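Local coordinates for conserved hypothetical protein NMB0706 (Neisseria meningitidis, PDB 1RV9) that is of unknown function but belongs to the DUF152 (YfiH) family, named for polyphenol oxidoreductase laccases, whose studied members act on purine nucleosides, at residues N27-T33 with A249-D255; T19-P25 with M160-L164; W138-A142 with D178-F183; E189-F194 with A208-L212; Y77-S83 with T96-S102. The contacts are given in a common frame with arbitrary orientation. Residue numbers count along the deposited sequence, not the author numbering.

The five contacts lie in an alpha-beta-beta-alpha fold. Contact 1 pairs two strands of the five-stranded sheet. Contact 2 packs the loop before one of them onto the six-stranded sheet. They meet where T30 OG1 and A20 N, 2.9 Å apart, form a probable hydrogen bond and W22 packs on T30 and I252. L164 of contact 2 packs on A210 and R211 of contact 4. Contacts 3 and 4, centres about 11 Å apart, share a hydrophobic core of F180, F183, F194, L141 and L209. Contact 5 carries D100 of a possible Cys-His-Asp triad and H82, which binds a sulfate. Its centre is about 18 Å from that of contact 1 and about 19 Å from that of contact 3.

Contact 1: residues N27-T33 with A249-D255; sequences NVKTLIT and ASLIWLD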
# COMPACT_ATOMS: atom_id res chain seq x y z
N ASN A 27 -5.22 -16.51 11.01
CA ASN A 27 -6.39 -15.65 11.07
C ASN A 27 -6.14 -14.28 10.46
O ASN A 27 -6.99 -13.39 10.55
CB ASN A 27 -6.87 -15.51 12.52
CG ASN A 27 -5.88 -14.80 13.40
OD1 ASN A 27 -4.66 -14.95 13.24
ND2 ASN A 27 -6.39 -14.04 14.36
N VAL A 28 -4.97 -14.10 9.86
CA VAL A 28 -4.65 -12.85 9.19
C VAL A 28 -4.75 -13.12 7.70
O VAL A 28 -3.95 -13.88 7.14
CB VAL A 28 -3.23 -12.35 9.54
CG1 VAL A 28 -2.86 -11.16 8.65
CG2 VAL A 28 -3.19 -11.92 11.00
N LYS A 29 -5.75 -12.52 7.07
CA LYS A 29 -5.99 -12.70 5.65
C LYS A 29 -5.59 -11.47 4.87
O LYS A 29 -5.71 -10.34 5.36
CB LYS A 29 -7.47 -12.99 5.41
CG LYS A 29 -8.02 -14.17 6.20
CD LYS A 29 -7.30 -15.45 5.82
CE LYS A 29 -7.91 -16.64 6.53
NZ LYS A 29 -7.24 -17.90 6.12
N THR A 30 -5.12 -11.68 3.65
CA THR A 30 -4.74 -10.58 2.78
C THR A 30 -5.25 -10.79 1.37
O THR A 30 -5.51 -11.92 0.94
CB THR A 30 -3.20 -10.40 2.70
OG1 THR A 30 -2.60 -11.59 2.17
CG2 THR A 30 -2.62 -10.09 4.06
N LEU A 31 -5.42 -9.69 0.65
CA LEU A 31 -5.86 -9.75 -0.73
C LEU A 31 -5.11 -8.65 -1.45
O LEU A 31 -5.28 -7.47 -1.14
CB LEU A 31 -7.37 -9.53 -0.85
CG LEU A 31 -7.93 -9.76 -2.25
CD1 LEU A 31 -7.87 -11.24 -2.58
CD2 LEU A 31 -9.37 -9.26 -2.34
N ILE A 32 -4.25 -9.05 -2.38
CA ILE A 32 -3.47 -8.11 -3.18
C ILE A 32 -4.12 -8.20 -4.55
O ILE A 32 -3.86 -9.15 -5.29
CB ILE A 32 -2.00 -8.55 -3.26
CG1 ILE A 32 -1.40 -8.65 -1.85
CG2 ILE A 32 -1.21 -7.57 -4.13
CD1 ILE A 32 -1.44 -7.36 -1.06
N THR A 33 -4.96 -7.24 -4.89
CA THR A 33 -5.64 -7.30 -6.18
C THR A 33 -4.74 -6.93 -7.34
O THR A 33 -3.72 -6.25 -7.17
CB THR A 33 -6.90 -6.39 -6.21
OG1 THR A 33 -6.50 -5.01 -6.29
CG2 THR A 33 -7.73 -6.59 -4.94
N ALA A 249 -5.61 -2.65 -5.10
CA ALA A 249 -5.58 -2.41 -3.67
C ALA A 249 -4.93 -3.55 -2.91
O ALA A 249 -4.86 -4.67 -3.39
CB ALA A 249 -6.98 -2.19 -3.15
N SER A 250 -4.44 -3.22 -1.72
CA SER A 250 -3.84 -4.21 -0.85
C SER A 250 -4.71 -4.17 0.39
O SER A 250 -4.84 -3.13 1.04
CB SER A 250 -2.39 -3.84 -0.53
OG SER A 250 -1.61 -3.91 -1.71
N LEU A 251 -5.33 -5.31 0.69
CA LEU A 251 -6.24 -5.44 1.82
C LEU A 251 -5.76 -6.45 2.83
O LEU A 251 -5.08 -7.42 2.50
CB LEU A 251 -7.63 -5.86 1.33
CG LEU A 251 -8.35 -4.99 0.29
CD1 LEU A 251 -7.75 -5.24 -1.09
CD2 LEU A 251 -9.83 -5.34 0.29
N ILE A 252 -6.15 -6.23 4.08
CA ILE A 252 -5.79 -7.13 5.16
C ILE A 252 -6.90 -7.12 6.20
O ILE A 252 -7.51 -6.08 6.47
CB ILE A 252 -4.43 -6.74 5.80
CG1 ILE A 252 -4.01 -7.79 6.82
CG2 ILE A 252 -4.52 -5.36 6.44
CD1 ILE A 252 -2.57 -7.64 7.27
N TRP A 253 -7.18 -8.28 6.77
CA TRP A 253 -8.21 -8.37 7.79
C TRP A 253 -8.00 -9.57 8.69
O TRP A 253 -7.22 -10.47 8.37
CB TRP A 253 -9.61 -8.42 7.15
CG TRP A 253 -9.90 -9.65 6.31
CD1 TRP A 253 -10.58 -10.77 6.70
CD2 TRP A 253 -9.56 -9.84 4.93
NE1 TRP A 253 -10.69 -11.65 5.64
CE2 TRP A 253 -10.07 -11.10 4.55
CE3 TRP A 253 -8.87 -9.07 3.99
CZ2 TRP A 253 -9.92 -11.61 3.25
CZ3 TRP A 253 -8.72 -9.58 2.69
CH2 TRP A 253 -9.24 -10.83 2.34
N LEU A 254 -8.67 -9.54 9.83
CA LEU A 254 -8.62 -10.63 10.79
C LEU A 254 -9.85 -11.48 10.54
O LEU A 254 -10.95 -10.97 10.36
CB LEU A 254 -8.65 -10.09 12.22
CG LEU A 254 -7.41 -9.33 12.68
CD1 LEU A 254 -7.73 -8.54 13.94
CD2 LEU A 254 -6.26 -10.32 12.92
N ASP A 255 -9.64 -12.79 10.50
CA ASP A 255 -10.73 -13.73 10.29
C ASP A 255 -10.52 -14.86 11.28
O ASP A 255 -9.96 -15.90 10.95
CB ASP A 255 -10.71 -14.27 8.85
CG ASP A 255 -11.66 -15.43 8.65
OD1 ASP A 255 -12.72 -15.45 9.31
OD2 ASP A 255 -11.36 -16.31 7.82
O HOH W 1 -2.41 -4.73 -5.23
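K29, W253 and L31 have the most surface buried here. They lie on one face of an antiparallel strand pair, whose axes come within 4.6 Å at 168°. K29 and W253 form a hydrogen-bonded pair: K29 N to W253 O is 2.8 Å and W253 N to K29 O is 2.9 Å. The W253 side chain, with chi1 near +60°, leans across the neighbouring strand. K29 CB sits over the face of W253, 3.6 Å from the centroid of its five-membered ring, in a CH-pi contact. L31 CB meets the ring edge, 3.8 Å from W253 CZ3. L31 also pairs with L251, with L31 N to L251 O at 2.9 Å and L251 N to L31 O at 2.8 Å. At one end T33 OG1 accepts from A249 N at 2.8 Å. At the other, D255 N donates to N27 O at 2.7 Å. The L31, L251 and W253 face is covered by helix 57-71, through V67 and V71. On the opposite face V28, T30, I32 and S250 pack on strand 119-125 of the second sheet. These are the helix-sheet and sheet-sheet layers of the alpha-beta-beta-alpha fold. Strands 17-18 and 110-115 flank the pair within the five-stranded sheet.

Contact 2: residues T19-P25 with M160-L164; sequences TADWPAP and MMAYL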
# COMPACT_ATOMS: atom_id res chain seq x y z
N THR A 19 -2.16 -13.04 -2.80
CA THR A 19 -2.16 -12.93 -1.35
C THR A 19 -0.71 -12.73 -0.94
O THR A 19 0.21 -13.09 -1.67
CB THR A 19 -2.71 -14.20 -0.66
OG1 THR A 19 -1.89 -15.33 -1.00
CG2 THR A 19 -4.14 -14.46 -1.09
N ALA A 20 -0.52 -12.13 0.23
CA ALA A 20 0.82 -11.86 0.72
C ALA A 20 1.57 -13.13 1.09
O ALA A 20 1.03 -14.02 1.74
CB ALA A 20 0.76 -10.94 1.92
N ASP A 21 2.83 -13.21 0.66
CA ASP A 21 3.67 -14.34 0.99
C ASP A 21 4.48 -13.94 2.21
O ASP A 21 5.52 -13.28 2.10
CB ASP A 21 4.60 -14.70 -0.17
CG ASP A 21 5.63 -15.75 0.21
OD1 ASP A 21 5.34 -16.56 1.11
OD2 ASP A 21 6.72 -15.77 -0.41
N TRP A 22 3.97 -14.30 3.38
CA TRP A 22 4.63 -13.99 4.63
C TRP A 22 4.16 -14.97 5.70
O TRP A 22 3.13 -15.62 5.54
CB TRP A 22 4.36 -12.54 5.04
CG TRP A 22 2.92 -12.14 5.26
CD1 TRP A 22 1.79 -12.83 4.89
CD2 TRP A 22 2.46 -10.92 5.86
NE1 TRP A 22 0.66 -12.11 5.23
CE2 TRP A 22 1.05 -10.94 5.83
CE3 TRP A 22 3.12 -9.82 6.43
CZ2 TRP A 22 0.28 -9.89 6.34
CZ3 TRP A 22 2.35 -8.78 6.94
CH2 TRP A 22 0.94 -8.82 6.89
N PRO A 23 4.92 -15.11 6.79
CA PRO A 23 4.56 -16.03 7.87
C PRO A 23 3.45 -15.54 8.80
O PRO A 23 3.47 -15.83 10.00
CB PRO A 23 5.88 -16.24 8.60
CG PRO A 23 6.56 -14.92 8.44
CD PRO A 23 6.28 -14.58 6.99
N ALA A 24 2.48 -14.82 8.26
CA ALA A 24 1.39 -14.31 9.08
C ALA A 24 0.54 -15.46 9.61
O ALA A 24 0.40 -16.49 8.95
CB ALA A 24 0.53 -13.35 8.27
N PRO A 25 -0.03 -15.30 10.82
CA PRO A 25 -0.87 -16.34 11.42
C PRO A 25 -2.10 -16.64 10.57
O PRO A 25 -2.50 -15.83 9.74
CB PRO A 25 -1.20 -15.77 12.80
CG PRO A 25 -1.16 -14.29 12.57
CD PRO A 25 0.06 -14.13 11.71
N MET A 160 5.73 -7.52 15.27
CA MET A 160 5.10 -7.08 14.03
C MET A 160 5.82 -7.58 12.80
O MET A 160 7.03 -7.83 12.81
CB MET A 160 5.07 -5.56 13.92
CG MET A 160 4.16 -4.83 14.85
SD MET A 160 4.23 -3.09 14.41
CE MET A 160 3.17 -2.38 15.66
N MET A 161 5.07 -7.73 11.72
CA MET A 161 5.65 -8.12 10.45
C MET A 161 4.99 -7.20 9.43
O MET A 161 3.82 -6.83 9.59
CB MET A 161 5.41 -9.60 10.13
CG MET A 161 3.97 -10.02 9.96
SD MET A 161 3.88 -11.81 9.66
CE MET A 161 3.91 -12.41 11.28
N ALA A 162 5.74 -6.80 8.42
CA ALA A 162 5.23 -5.91 7.40
C ALA A 162 5.38 -6.53 6.02
O ALA A 162 6.35 -7.25 5.76
CB ALA A 162 5.97 -4.58 7.44
N TYR A 163 4.41 -6.27 5.15
CA TYR A 163 4.46 -6.80 3.80
C TYR A 163 4.52 -5.65 2.82
O TYR A 163 3.68 -4.74 2.86
CB TYR A 163 3.22 -7.65 3.51
CG TYR A 163 3.26 -8.31 2.15
CD1 TYR A 163 4.10 -9.39 1.90
CD2 TYR A 163 2.46 -7.84 1.11
CE1 TYR A 163 4.15 -9.99 0.64
CE2 TYR A 163 2.50 -8.43 -0.15
CZ TYR A 163 3.35 -9.50 -0.37
OH TYR A 163 3.38 -10.09 -1.62
N LEU A 164 5.52 -5.68 1.95
CA LEU A 164 5.67 -4.64 0.94
C LEU A 164 4.91 -5.11 -0.30
O LEU A 164 5.30 -6.07 -0.96
CB LEU A 164 7.15 -4.44 0.61
CG LEU A 164 8.05 -4.15 1.81
CD1 LEU A 164 9.49 -3.96 1.33
CD2 LEU A 164 7.56 -2.91 2.55
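The striking feature is a methyl group centred on a phenol ring. A20 CB lies 3.4 Å from the centroid of the Y163 ring and only 3° off its normal, a nearly ideal CH-pi contact. Segment 19-25 has no regular structure, and strand 160-164 receives it through alternate residues. M161 and Y163 direct their CA-to-CB bonds toward the loop, while A162 directs its own away, to the side where it packs on L214 of helix 206-217. W22 fits between the M161 and Y163 side chains. The edge of Y163 faces the indole, with 5.6 Å between the centroids of the Y163 ring and the five-membered ring of W22 and planes at 58°. From the centroid of the six-membered ring of W22, Y163 CB is 3.9 Å away over the face, and M161 SD is 4.4 Å away in an oblique Met-aromatic contact. The thioether then continues along the loop: M161 SD is 3.6 Å from A24 CA, and M161 CE is 3.7 Å from P23 O. C124 and Y223, on the two strands flanking 160-164, also touch W22. The loop connects strands 17-18 and 28-33 of the five-stranded sheet and packs on the six-stranded one. Its hold on strand 160-164 rests on aromatic, sulfur and methyl packing, with no hydrogen bonds between the two segments.

Contact 3: residues W138-A142 with D178-F183; sequences WRGLA and DVFDAF
Both segments are alpha-helical, with phi/psi near -65/-40. F183 departs, at -101/-54, and F183 N bonds to F180 O at 3.2 Å and only weakly to V179 O. The axes run nearly parallel, 9.9 Å apart at closest approach and 19° between directions. CA atoms of W138 and V179 are 7.3 Å apart, those of A142 and F183 5.5 Å. W138, with chi1 75° (p) and chi2 -92°, is a knob among D178, V179, A182 and F183. V179 CG2 lies over the six-membered ring of W138, 3.9 Å from the centroid; A182 CB is 3.7 Å from W138 CZ3. F183 has chi1 -74° (m) and chi2 -82°. A142 CB lies over the F183 ring, 3.6 Å from the centroid. L141 and F183 also pack on L209 of helix 206-217, and W138 lies near a possible Cys-His-Asp triad. One aromatic knob, CH-pi and aliphatic contacts join the helices; one water bridges A142 O and A182 O, without direct hydrogen bonds between the segments.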
# COMPACT_ATOMS: atom_id res chain seq x y z
N TRP A 138 5.95 8.54 -1.86
CA TRP A 138 7.18 9.07 -1.30
C TRP A 138 6.92 10.13 -0.23
O TRP A 138 7.66 10.23 0.73
CB TRP A 138 8.11 9.63 -2.39
CG TRP A 138 7.71 10.94 -2.99
CD1 TRP A 138 6.94 11.14 -4.11
CD2 TRP A 138 8.09 12.24 -2.53
NE1 TRP A 138 6.83 12.48 -4.37
CE2 TRP A 138 7.52 13.18 -3.42
CE3 TRP A 138 8.85 12.71 -1.45
CZ2 TRP A 138 7.70 14.56 -3.26
CZ3 TRP A 138 9.03 14.08 -1.29
CH2 TRP A 138 8.45 14.99 -2.20
N ARG A 139 5.85 10.91 -0.39
CA ARG A 139 5.54 11.95 0.59
C ARG A 139 5.16 11.36 1.94
O ARG A 139 5.69 11.77 2.98
CB ARG A 139 4.42 12.86 0.07
CG ARG A 139 4.87 13.79 -1.05
CD ARG A 139 3.70 14.50 -1.70
NE ARG A 139 4.14 15.34 -2.81
CZ ARG A 139 4.75 16.51 -2.68
NH1 ARG A 139 4.98 17.01 -1.47
NH2 ARG A 139 5.14 17.18 -3.75
N GLY A 140 4.24 10.41 1.94
CA GLY A 140 3.83 9.81 3.20
C GLY A 140 4.93 8.98 3.83
O GLY A 140 5.07 8.93 5.05
N LEU A 141 5.74 8.34 2.99
CA LEU A 141 6.82 7.51 3.48
C LEU A 141 7.86 8.39 4.18
O LEU A 141 8.28 8.10 5.30
CB LEU A 141 7.46 6.72 2.33
CG LEU A 141 8.50 5.66 2.70
CD1 LEU A 141 7.88 4.63 3.63
CD2 LEU A 141 9.04 5.00 1.44
N ALA A 142 8.26 9.47 3.52
CA ALA A 142 9.24 10.37 4.10
C ALA A 142 8.64 11.13 5.28
O ALA A 142 9.35 11.56 6.19
CB ALA A 142 9.74 11.36 3.04
N ASP A 178 14.71 16.95 -4.57
CA ASP A 178 13.73 17.23 -3.53
C ASP A 178 13.31 15.95 -2.82
O ASP A 178 13.25 15.90 -1.59
CB ASP A 178 12.51 17.95 -4.12
CG ASP A 178 11.75 17.09 -5.12
OD1 ASP A 178 12.39 16.42 -5.95
OD2 ASP A 178 10.50 17.11 -5.08
N VAL A 179 13.05 14.90 -3.59
CA VAL A 179 12.66 13.61 -3.02
C VAL A 179 13.85 13.06 -2.24
O VAL A 179 13.71 12.55 -1.13
CB VAL A 179 12.27 12.60 -4.12
CG1 VAL A 179 11.91 11.27 -3.49
CG2 VAL A 179 11.11 13.14 -4.93
N PHE A 180 15.03 13.18 -2.84
CA PHE A 180 16.26 12.71 -2.21
C PHE A 180 16.45 13.35 -0.84
O PHE A 180 16.67 12.66 0.15
CB PHE A 180 17.45 13.02 -3.12
CG PHE A 180 18.77 12.54 -2.58
CD1 PHE A 180 19.47 13.31 -1.66
CD2 PHE A 180 19.29 11.32 -2.98
CE1 PHE A 180 20.69 12.87 -1.15
CE2 PHE A 180 20.51 10.86 -2.46
CZ PHE A 180 21.21 11.64 -1.55
N ASP A 181 16.35 14.68 -0.79
CA ASP A 181 16.52 15.40 0.47
C ASP A 181 15.44 15.08 1.50
O ASP A 181 15.72 15.01 2.70
CB ASP A 181 16.55 16.91 0.23
CG ASP A 181 17.76 17.35 -0.57
OD1 ASP A 181 18.77 16.61 -0.60
OD2 ASP A 181 17.71 18.46 -1.16
N ALA A 182 14.21 14.88 1.04
CA ALA A 182 13.10 14.58 1.95
C ALA A 182 13.41 13.36 2.81
O ALA A 182 12.92 13.23 3.93
CB ALA A 182 11.82 14.36 1.16
N PHE A 183 14.22 12.46 2.27
CA PHE A 183 14.60 11.24 2.97
C PHE A 183 15.99 11.31 3.60
O PHE A 183 16.16 11.08 4.80
CB PHE A 183 14.58 10.05 2.01
CG PHE A 183 13.20 9.57 1.65
CD1 PHE A 183 12.50 8.72 2.51
CD2 PHE A 183 12.62 9.93 0.45
CE1 PHE A 183 11.24 8.25 2.16
CE2 PHE A 183 11.36 9.46 0.09
CZ PHE A 183 10.67 8.62 0.95
O HOH W 2 12.12 11.39 6.12

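Contact 4: residues E189-F194 with A208-L212; sequences EAATAF and ALARL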
# COMPACT_ATOMS: atom_id res chain seq x y z
N GLU A 189 21.25 7.47 6.19
CA GLU A 189 21.39 6.09 5.72
C GLU A 189 20.47 5.80 4.54
O GLU A 189 20.68 4.82 3.81
CB GLU A 189 21.08 5.11 6.86
CG GLU A 189 19.69 5.28 7.46
CD GLU A 189 19.69 6.10 8.74
OE1 GLU A 189 20.29 7.20 8.75
OE2 GLU A 189 19.08 5.65 9.73
N ALA A 190 19.47 6.64 4.34
CA ALA A 190 18.52 6.46 3.24
C ALA A 190 19.19 6.64 1.88
O ALA A 190 18.63 6.25 0.85
CB ALA A 190 17.36 7.44 3.39
N ALA A 191 20.38 7.22 1.87
CA ALA A 191 21.09 7.43 0.61
C ALA A 191 21.39 6.10 -0.07
O ALA A 191 21.57 6.05 -1.29
CB ALA A 191 22.39 8.20 0.87
N THR A 192 21.44 5.03 0.71
CA THR A 192 21.72 3.71 0.16
C THR A 192 20.57 3.23 -0.72
O THR A 192 20.74 2.30 -1.51
CB THR A 192 21.95 2.67 1.28
OG1 THR A 192 20.79 2.61 2.12
CG2 THR A 192 23.16 3.05 2.12
N ALA A 193 19.41 3.87 -0.59
CA ALA A 193 18.24 3.51 -1.37
C ALA A 193 18.05 4.37 -2.62
O ALA A 193 17.03 4.26 -3.31
CB ALA A 193 16.99 3.57 -0.49
N PHE A 194 19.02 5.23 -2.89
CA PHE A 194 18.98 6.10 -4.07
C PHE A 194 20.24 5.87 -4.88
O PHE A 194 21.32 5.71 -4.32
CB PHE A 194 18.94 7.58 -3.69
CG PHE A 194 17.64 8.03 -3.07
CD1 PHE A 194 17.41 7.87 -1.71
CD2 PHE A 194 16.65 8.61 -3.86
CE1 PHE A 194 16.21 8.30 -1.14
CE2 PHE A 194 15.45 9.03 -3.30
CZ PHE A 194 15.23 8.88 -1.94
N ALA A 208 13.52 -0.54 -0.49
CA ALA A 208 14.68 -0.36 0.37
C ALA A 208 14.44 0.74 1.39
O ALA A 208 14.84 0.63 2.55
CB ALA A 208 15.90 -0.04 -0.47
N LEU A 209 13.79 1.82 0.96
CA LEU A 209 13.50 2.92 1.87
C LEU A 209 12.56 2.43 2.96
O LEU A 209 12.74 2.74 4.14
CB LEU A 209 12.85 4.09 1.11
CG LEU A 209 13.79 4.94 0.23
CD1 LEU A 209 12.96 5.89 -0.63
CD2 LEU A 209 14.76 5.73 1.11
N ALA A 210 11.55 1.66 2.58
CA ALA A 210 10.60 1.14 3.55
C ALA A 210 11.28 0.18 4.52
O ALA A 210 11.01 0.22 5.72
CB ALA A 210 9.44 0.44 2.84
N ARG A 211 12.15 -0.69 4.01
CA ARG A 211 12.85 -1.63 4.88
C ARG A 211 13.70 -0.90 5.91
O ARG A 211 13.76 -1.30 7.07
CB ARG A 211 13.73 -2.58 4.06
CG ARG A 211 12.96 -3.55 3.18
CD ARG A 211 13.82 -4.73 2.75
NE ARG A 211 13.20 -5.50 1.68
CZ ARG A 211 13.16 -5.10 0.41
NH1 ARG A 211 13.73 -3.96 0.05
NH2 ARG A 211 12.55 -5.85 -0.51
N LEU A 212 14.37 0.16 5.48
CA LEU A 212 15.21 0.95 6.38
C LEU A 212 14.37 1.57 7.49
O LEU A 212 14.70 1.47 8.67
CB LEU A 212 15.92 2.08 5.61
CG LEU A 212 17.19 1.77 4.83
CD1 LEU A 212 17.60 2.99 4.02
CD2 LEU A 212 18.30 1.38 5.80
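This is mainly apolar packing of a 3-10 turn against an alpha-helix, in the part of the fold that carries the small three-stranded sheet. Residues 189-193 are the last part of a 3-10 segment and end where strand 194-198 begins. Backbone bonds from T192 N to E189 O (3.2 Å), A193 N to A190 O (2.9 Å) and F194 N to A191 O (3.1 Å) define it. T192 OG1 adds a bond to E189 O at 2.8 Å. The CA atoms come nearest at A193 and A208, 5.5 Å apart, where the CB atoms are 3.8 Å apart. Two small side chains make this possible. The leucines one and four residues later fill the rest. L209 CD2 meets A193 CB at 3.5 Å, F194 CE1 at 3.7 Å and A190 CB at 3.9 Å. L212 CD1 lies against a backbone carbonyl and a hydroxyl, 3.6 Å from E189 O and 3.7 Å from T192 OG1. L209 also touches F183, and F194 packs edge-to-face on F180, both of helix 177-184. F194 further touches F202 and A204 of strand 201-204. Helix 206-217 in turn lies against strand 160-164, where A210 and R211 meet L164.

Contact 5: residues Y77-S83 with T96-S102; sequences YLNQIHS and TPDADAS. With SO4 (sulfate ion), chain B.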
# COMPACT_ATOMS: atom_id res chain seq x y z
N TYR A 77 -12.22 1.79 2.41
CA TYR A 77 -11.53 2.61 1.42
C TYR A 77 -11.39 4.01 2.00
O TYR A 77 -12.33 4.54 2.61
CB TYR A 77 -12.33 2.66 0.12
CG TYR A 77 -12.39 1.34 -0.61
CD1 TYR A 77 -11.26 0.83 -1.26
CD2 TYR A 77 -13.56 0.58 -0.62
CE1 TYR A 77 -11.30 -0.41 -1.90
CE2 TYR A 77 -13.61 -0.66 -1.26
CZ TYR A 77 -12.48 -1.14 -1.89
OH TYR A 77 -12.51 -2.37 -2.52
N LEU A 78 -10.23 4.62 1.82
CA LEU A 78 -9.97 5.95 2.36
C LEU A 78 -9.82 6.98 1.25
O LEU A 78 -9.53 6.64 0.11
CB LEU A 78 -8.67 5.96 3.17
CG LEU A 78 -8.44 4.87 4.22
CD1 LEU A 78 -6.99 4.95 4.69
CD2 LEU A 78 -9.40 5.02 5.38
N ASN A 79 -10.03 8.25 1.60
CA ASN A 79 -9.79 9.30 0.63
C ASN A 79 -8.33 9.63 0.91
O ASN A 79 -8.02 10.47 1.77
CB ASN A 79 -10.66 10.53 0.89
CG ASN A 79 -10.36 11.65 -0.09
OD1 ASN A 79 -10.20 11.41 -1.28
ND2 ASN A 79 -10.27 12.87 0.42
N GLN A 80 -7.44 8.94 0.21
CA GLN A 80 -6.01 9.12 0.39
C GLN A 80 -5.55 10.48 -0.11
O GLN A 80 -5.86 10.88 -1.22
CB GLN A 80 -5.27 7.98 -0.33
CG GLN A 80 -5.68 6.62 0.20
CD GLN A 80 -5.19 5.44 -0.62
OE1 GLN A 80 -5.53 4.29 -0.33
NE2 GLN A 80 -4.40 5.71 -1.66
N ILE A 81 -4.79 11.17 0.73
CA ILE A 81 -4.29 12.49 0.39
C ILE A 81 -2.78 12.62 0.62
O ILE A 81 -2.26 13.72 0.80
CB ILE A 81 -5.02 13.59 1.20
CG1 ILE A 81 -4.92 13.29 2.70
CG2 ILE A 81 -6.47 13.67 0.77
CD1 ILE A 81 -5.44 14.40 3.59
N HIS A 82 -2.10 11.48 0.61
CA HIS A 82 -0.65 11.43 0.81
C HIS A 82 -0.20 12.06 2.12
O HIS A 82 0.85 12.70 2.21
CB HIS A 82 0.04 12.09 -0.39
CG HIS A 82 -0.09 11.31 -1.65
ND1 HIS A 82 0.82 10.35 -2.03
CD2 HIS A 82 -1.06 11.30 -2.60
CE1 HIS A 82 0.42 9.78 -3.16
NE2 HIS A 82 -0.72 10.34 -3.52
N SER A 83 -1.03 11.86 3.14
CA SER A 83 -0.78 12.35 4.49
C SER A 83 -0.14 11.23 5.29
O SER A 83 0.20 10.17 4.75
CB SER A 83 -2.10 12.71 5.17
OG SER A 83 -2.83 11.53 5.52
N THR A 96 -16.18 8.45 4.36
CA THR A 96 -14.79 8.38 3.92
C THR A 96 -13.92 9.48 4.50
O THR A 96 -14.08 10.65 4.18
CB THR A 96 -14.71 8.43 2.39
OG1 THR A 96 -15.61 7.47 1.84
CG2 THR A 96 -13.29 8.11 1.93
N PRO A 97 -12.96 9.10 5.37
CA PRO A 97 -12.04 10.04 6.02
C PRO A 97 -10.85 10.37 5.13
O PRO A 97 -10.50 9.60 4.23
CB PRO A 97 -11.58 9.28 7.27
CG PRO A 97 -12.57 8.13 7.40
CD PRO A 97 -12.85 7.77 5.98
N ASP A 98 -10.25 11.54 5.36
CA ASP A 98 -9.06 11.94 4.62
C ASP A 98 -7.94 11.31 5.42
O ASP A 98 -7.56 11.82 6.48
CB ASP A 98 -8.89 13.46 4.62
CG ASP A 98 -9.88 14.16 3.71
OD1 ASP A 98 -10.65 13.47 3.02
OD2 ASP A 98 -9.88 15.41 3.70
N ALA A 99 -7.42 10.19 4.94
CA ALA A 99 -6.36 9.50 5.65
C ALA A 99 -5.61 8.59 4.70
O ALA A 99 -6.08 8.32 3.60
CB ALA A 99 -6.96 8.68 6.78
N ASP A 100 -4.46 8.11 5.14
CA ASP A 100 -3.65 7.25 4.29
C ASP A 100 -3.22 5.94 4.92
O ASP A 100 -2.34 5.25 4.39
CB ASP A 100 -2.44 8.04 3.79
CG ASP A 100 -2.83 9.10 2.78
OD1 ASP A 100 -2.74 8.83 1.57
OD2 ASP A 100 -3.24 10.21 3.21
N ALA A 101 -3.84 5.58 6.03
CA ALA A 101 -3.54 4.32 6.70
C ALA A 101 -4.67 4.00 7.66
O ALA A 101 -5.36 4.91 8.14
CB ALA A 101 -2.22 4.40 7.47
N SER A 102 -4.89 2.72 7.93
CA SER A 102 -5.92 2.33 8.88
C SER A 102 -5.46 1.10 9.65
O SER A 102 -4.61 0.33 9.18
CB SER A 102 -7.26 2.05 8.18
OG SER A 102 -7.25 0.83 7.47
S SO4 B . -3.03 9.53 -6.44
O1 SO4 B . -3.45 10.94 -6.65
O2 SO4 B . -4.16 8.63 -6.74
O3 SO4 B . -1.91 9.22 -7.34
O4 SO4 B . -2.62 9.34 -5.04
O HOH W 3 -15.32 4.81 1.37
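Y77 opens the loop with a water bridge: one water donates to Y77 O at 3.2 Å and lies 2.7 Å from T96 OG1. L78 is buried, with L78 CB 3.5 Å from A99 O. N79 is the centre of an inverse gamma turn, closed by a weak bond from Q80 N to L78 O. Its backbone pairs with the other segment, N79 N to P97 O at 3.0 Å and A99 N to N79 O at 3.2 Å. Its side chain binds D98, with N79 ND2 to D98 OD1 at 2.7 Å. Q80 OE1 accepts a hydrogen bond from M114 N. From I81 onward the chain wraps round the carboxylate of D100. D100 also binds H135 and, with C118, is consistent with an unconfirmed Cys-His-Asp triad. In relatives such a Cys and two His form a metal site, possibly matched here by C118, H135 and H82. I81 N reaches D100 OD2 at 3.1 Å. H82 N reaches D100 OD1 at 2.9 Å. The H82 ring touches C118 and packs edge-to-face with H135. H82 NE2 holds O4 of a sulfate, probably from the crystallisation liquor, at 2.6 Å; H52 and R247 also bind it. S83 N and S83 OG bond to D100 OD2 at 2.8 and 2.7 Å, and S83 OG also to V85 N.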